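Local coordinates for protein cortical-lytic enzyme (Bacillus cereus, PDB 4S3J) that hydrolyses partially degraded cortex peptidoglycan as an N-acetylglucosaminidase during spore germination, recognising the muramic acid delta-lactam of spore walls, at residues A[13-18]-A[23-28]. Residues are numbered along the deposited sequence; the frame is centred on the assembly and turned at random.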
loop_
_atom_site.group_PDB
_atom_site.type_symbol
_atom_site.label_atom_id
_atom_site.label_comp_id
_atom_site.label_asym_id
_atom_site.label_seq_id
_atom_site.Cartn_x
_atom_site.Cartn_y
_atom_site.Cartn_z
ATOM N N SER A 13 -21.329 -16.541 -12.246
ATOM C CA SER A 13 -20.395 -17.533 -11.713
ATOM C C SER A 13 -19.084 -17.454 -12.494
ATOM O O SER A 13 -19.011 -16.778 -13.520
ATOM C CB SER A 13 -20.991 -18.930 -11.811
ATOM O OG SER A 13 -21.168 -19.319 -13.173
ATOM N N VAL A 14 -18.031 -18.115 -12.020
ATOM C CA VAL A 14 -16.804 -18.162 -12.819
ATOM C C VAL A 14 -17.093 -18.788 -14.182
ATOM O O VAL A 14 -16.452 -18.439 -15.160
ATOM C CB VAL A 14 -15.651 -18.909 -12.106
ATOM C CG1 VAL A 14 -15.281 -18.159 -10.811
ATOM C CG2 VAL A 14 -15.985 -20.344 -11.817
ATOM N N TYR A 15 -18.041 -19.724 -14.232
ATOM C CA TYR A 15 -18.398 -20.391 -15.479
ATOM C C TYR A 15 -19.122 -19.442 -16.436
ATOM O O TYR A 15 -18.759 -19.333 -17.621
ATOM C CB TYR A 15 -19.282 -21.594 -15.154
ATOM C CG TYR A 15 -18.567 -22.627 -14.303
ATOM C CD1 TYR A 15 -17.685 -23.555 -14.858
ATOM C CD2 TYR A 15 -18.712 -22.615 -12.924
ATOM C CE1 TYR A 15 -17.014 -24.463 -14.059
ATOM C CE2 TYR A 15 -18.046 -23.497 -12.125
ATOM C CZ TYR A 15 -17.197 -24.422 -12.683
ATOM O OH TYR A 15 -16.543 -25.308 -11.859
ATOM N N SER A 16 -20.117 -18.716 -15.920
ATOM C CA SER A 16 -20.876 -17.824 -16.779
ATOM C C SER A 16 -20.017 -16.649 -17.241
ATOM O O SER A 16 -20.124 -16.238 -18.401
ATOM C CB SER A 16 -22.174 -17.356 -16.100
ATOM O OG SER A 16 -21.962 -16.474 -15.006
ATOM N N LEU A 17 -19.138 -16.126 -16.374
ATOM C CA LEU A 17 -18.256 -15.042 -16.762
ATOM C C LEU A 17 -17.243 -15.485 -17.794
ATOM O O LEU A 17 -16.974 -14.757 -18.733
ATOM C CB LEU A 17 -17.539 -14.463 -15.536
ATOM C CG LEU A 17 -18.423 -13.612 -14.639
ATOM C CD1 LEU A 17 -17.677 -13.291 -13.357
ATOM C CD2 LEU A 17 -18.885 -12.339 -15.317
ATOM N N ALA A 18 -16.702 -16.686 -17.645
ATOM C CA ALA A 18 -15.784 -17.226 -18.647
ATOM C C ALA A 18 -16.510 -17.367 -19.987
ATOM O O ALA A 18 -15.939 -17.071 -21.036
ATOM C CB ALA A 18 -15.231 -18.573 -18.198
ATOM N N SER A 23 -13.275 -16.572 -21.925
ATOM C CA SER A 23 -12.123 -16.968 -21.117
ATOM C C SER A 23 -12.291 -18.389 -20.595
ATOM O O SER A 23 -13.061 -19.173 -21.169
ATOM C CB SER A 23 -11.944 -15.988 -19.950
ATOM O OG SER A 23 -10.698 -16.189 -19.291
ATOM N N THR A 24 -11.468 -18.780 -19.621
ATOM C CA THR A 24 -11.665 -20.057 -18.962
ATOM C C THR A 24 -11.987 -19.841 -17.484
ATOM O O THR A 24 -11.500 -18.904 -16.863
ATOM C CB THR A 24 -10.415 -20.958 -19.060
ATOM O OG1 THR A 24 -9.373 -20.471 -18.218
ATOM C CG2 THR A 24 -9.916 -21.055 -20.493
ATOM N N PRO A 25 -12.765 -20.752 -16.894
ATOM C CA PRO A 25 -13.039 -20.680 -15.457
ATOM C C PRO A 25 -11.759 -20.760 -14.642
ATOM O O PRO A 25 -11.629 -20.095 -13.619
ATOM C CB PRO A 25 -13.923 -21.912 -15.203
ATOM C CG PRO A 25 -14.519 -22.229 -16.516
ATOM C CD PRO A 25 -13.541 -21.822 -17.555
ATOM N N ASP A 26 -10.829 -21.601 -15.096
ATOM C CA ASP A 26 -9.595 -21.819 -14.358
ATOM C C ASP A 26 -8.789 -20.520 -14.269
ATOM O O ASP A 26 -8.209 -20.226 -13.239
ATOM C CB ASP A 26 -8.759 -22.912 -15.031
ATOM C CG ASP A 26 -9.254 -24.322 -14.720
ATOM O OD1 ASP A 26 -10.128 -24.492 -13.842
ATOM O OD2 ASP A 26 -8.753 -25.267 -15.363
ATOM N N GLU A 27 -8.781 -19.745 -15.349
ATOM C CA GLU A 27 -8.047 -18.481 -15.377
ATOM C C GLU A 27 -8.621 -17.456 -14.400
ATOM O O GLU A 27 -7.885 -16.790 -13.675
ATOM C CB GLU A 27 -8.075 -17.926 -16.792
ATOM C CG GLU A 27 -7.114 -16.803 -17.064
ATOM C CD GLU A 27 -6.844 -16.653 -18.547
ATOM O OE1 GLU A 27 -6.383 -17.635 -19.165
ATOM O OE2 GLU A 27 -7.106 -15.563 -19.096
ATOM N N ILE A 28 -9.947 -17.344 -14.367
ATOM C CA ILE A 28 -10.605 -16.437 -13.430
ATOM C C ILE A 28 -10.325 -16.841 -11.976
ATOM O O ILE A 28 -10.037 -15.996 -11.118
ATOM C CB ILE A 28 -12.108 -16.397 -13.686
ATOM C CG1 ILE A 28 -12.372 -15.810 -15.083
ATOM C CG2 ILE A 28 -12.835 -15.572 -12.604
ATOM C CD1 ILE A 28 -13.834 -15.785 -15.499
#
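Ala18 and Ser23 join the two helical segments through the backbone: Ser23 N donates to Ala18 O at 2.9 Å, a bent bond with an N-H...O angle of only 138°. Their CA atoms lie 4.4 Å apart, and those of Val14 and Pro25 5.2 Å. Segment 13-18 begins one helix and 23-28 the next, with a tight connection between them. Each start is capped. Ser13 OG accepts from Ser16 N while Ser16 OG takes the N-H of Ser13, a reciprocal capping box, and Thr24 OG1 accepts from Glu27 N. Short hydroxyl side chains suit these places because they can turn back onto N-H groups that the first helical turn cannot satisfy.

Ala18 packs closely, its CB 3.5 Å from Pro25 N; a methyl is small enough for the chain to pass this near. Pro25 has no N-H to donate, which costs nothing in the first turn of a helix, and offers a rigid apolar ring. The Tyr15 side chain runs roughly perpendicular to that of Pro25, CD1 lying 3.8 Å from Pro25 CG. Ile28 extends with CG1 anti to its carbonyl carbon (chi1 -64°) and CD1 trans beyond it, which carries CD1 to 3.9 Å from Leu17 CB. Its other branch, CG2, meets Val14 CG1 at 4.0 Å as the two side chains run antiparallel past one another.

This helix pair belongs to the βααβ fold of the first LysM domain, away from Glu220, probably the proton donor of the TIM barrel. Leu17 also touches Leu40 and reaches Leu46 on strand 45-49, which pairs antiparallel with strand 3-7.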